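Local coordinates for protein dITP/XTP pyrophosphatase (PDB 3TQU) that probably hydrolyses non-canonical purine nucleoside triphosphates such as XTP, dITP and ITP to monophosphates and diphosphate, clearing them from the nucleotide pool, at residues Asn13-Lys16 with Leu17-Gln21. Residues are numbered along the deposited sequence; the frame is centred on the assembly and turned at random.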
loop_
_atom_site.group_PDB
_atom_site.type_symbol
_atom_site.label_atom_id
_atom_site.label_comp_id
_atom_site.label_asym_id
_atom_site.label_seq_id
_atom_site.Cartn_x
_atom_site.Cartn_y
_atom_site.Cartn_z
ATOM N N ASN A 13 -18.923 1.592 -10.879
ATOM C CA ASN A 13 -18.549 1.256 -12.245
ATOM C C ASN A 13 -18.944 -0.177 -12.593
ATOM O O ASN A 13 -18.421 -1.129 -12.012
ATOM C CB ASN A 13 -17.046 1.473 -12.437
ATOM C CG ASN A 13 -16.600 1.244 -13.862
ATOM O OD1 ASN A 13 -17.002 0.271 -14.503
ATOM N ND2 ASN A 13 -15.761 2.139 -14.369
ATOM N N SER A 14 -19.864 -0.321 -13.544
ATOM C CA SER A 14 -20.420 -1.627 -13.898
ATOM C C SER A 14 -19.391 -2.581 -14.505
ATOM O O SER A 14 -19.452 -3.791 -14.287
ATOM C CB SER A 14 -21.630 -1.475 -14.834
ATOM O OG SER A 14 -21.261 -0.912 -16.085
ATOM N N SER A 15 -18.445 -2.041 -15.266
ATOM C CA SER A 15 -17.415 -2.880 -15.866
ATOM C C SER A 15 -16.468 -3.418 -14.791
ATOM O O SER A 15 -15.972 -4.539 -14.895
ATOM C CB SER A 15 -16.641 -2.120 -16.946
ATOM O OG SER A 15 -15.807 -1.126 -16.382
ATOM N N LYS A 16 -16.229 -2.623 -13.755
ATOM C CA LYS A 16 -15.379 -3.067 -12.653
ATOM C C LYS A 16 -16.009 -4.231 -11.884
ATOM O O LYS A 16 -15.321 -5.177 -11.502
ATOM C CB LYS A 16 -15.062 -1.909 -11.711
ATOM C CG LYS A 16 -14.204 -0.822 -12.350
ATOM C CD LYS A 16 -13.656 0.140 -11.314
ATOM C CE LYS A 16 -12.723 1.160 -11.957
ATOM N NZ LYS A 16 -12.084 2.053 -10.952
ATOM N N LEU A 17 -17.318 -4.157 -11.660
ATOM C CA LEU A 17 -18.038 -5.238 -10.997
ATOM C C LEU A 17 -18.022 -6.505 -11.845
ATOM O O LEU A 17 -17.774 -7.599 -11.338
ATOM C CB LEU A 17 -19.481 -4.829 -10.706
ATOM C CG LEU A 17 -20.345 -5.919 -10.063
ATOM C CD1 LEU A 17 -19.783 -6.316 -8.703
ATOM C CD2 LEU A 17 -21.783 -5.460 -9.939
ATOM N N ALA A 18 -18.286 -6.351 -13.139
ATOM C CA ALA A 18 -18.296 -7.484 -14.057
ATOM C C ALA A 18 -16.923 -8.149 -14.150
ATOM O O ALA A 18 -16.818 -9.375 -14.143
ATOM C CB ALA A 18 -18.769 -7.043 -15.436
ATOM N N GLU A 19 -15.872 -7.339 -14.243
ATOM C CA GLU A 19 -14.514 -7.871 -14.314
ATOM C C GLU A 19 -14.195 -8.701 -13.070
ATOM O O GLU A 19 -13.531 -9.734 -13.151
ATOM C CB GLU A 19 -13.491 -6.742 -14.473
ATOM C CG GLU A 19 -13.492 -6.075 -15.844
ATOM C CD GLU A 19 -12.520 -4.908 -15.930
ATOM O OE1 GLU A 19 -11.681 -4.762 -15.016
ATOM O OE2 GLU A 19 -12.599 -4.134 -16.910
HETATM N N MSE A 20 -14.690 -8.239 -11.927
HETATM C CA MSE A 20 -14.441 -8.876 -10.637
HETATM C C MSE A 20 -15.190 -10.202 -10.537
HETATM O O MSE A 20 -14.635 -11.214 -10.108
HETATM C CB MSE A 20 -14.876 -7.931 -9.510
HETATM C CG MSE A 20 -14.644 -8.430 -8.087
HETATM SE SE MSE A 20 -12.814 -8.120 -7.509
HETATM C CE MSE A 20 -12.555 -6.413 -8.391
ATOM N N GLN A 21 -16.456 -10.194 -10.937
ATOM C CA GLN A 21 -17.264 -11.405 -10.897
ATOM C C GLN A 21 -16.649 -12.482 -11.780
ATOM O O GLN A 21 -16.622 -13.657 -11.417
ATOM C CB GLN A 21 -18.698 -11.112 -11.337
ATOM C CG GLN A 21 -19.471 -10.230 -10.367
ATOM C CD GLN A 21 -20.759 -9.723 -10.973
ATOM O OE1 GLN A 21 -20.905 -9.681 -12.194
ATOM N NE2 GLN A 21 -21.706 -9.348 -10.126
HETATM O O HOH W 1 -13.281 -1.858 -15.472
#
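Asn13 O accepts from Leu17 N at 3.2 Å, the first of four successive i to i+4 backbone bonds from 13-16 to 17-21 at the start of helix 14-23. The others pair Ser14 with Ala18, Ser15 with Glu19, and Lys16 with Met20. Asn13 is the N-cap. Its side chain, with CG anti to the backbone N (chi1 -176°), turns OD1 back over the first turn. There OD1 takes Lys16 N at 3.1 Å, the donor standing well above the amide plane, and Ser15 N in a weaker bond. Ser15 OG donates to the same OD1 at 2.6 Å, from the same face as Lys16 N. One oxygen ties down the opening of the helix. A bridging water donates to Ser15 OG, its oxygen 2.8 Å away, and more weakly to Glu19 OE2. Glu19 CG lies beside its backbone N (chi1 -72°) and passes 3.1 Å from Ser15 O. Glu19 OE1 forms a salt bridge with Arg186, a predicted substrate-binding residue. The extended Lys16 chain runs back beside the Asn13 side chain, and its NZ forms a salt bridge with Asp71. Leu17 and Met20 pack on Phe31 of strand 29-33; Met20 also meets Leu190 and Leu193 of helix 185-199. This is a capped helix N-terminus after the first strand of a beta-alpha-beta unit, and Asn13 to Lys16 belong to the predicted substrate site of this HAM1-family enzyme.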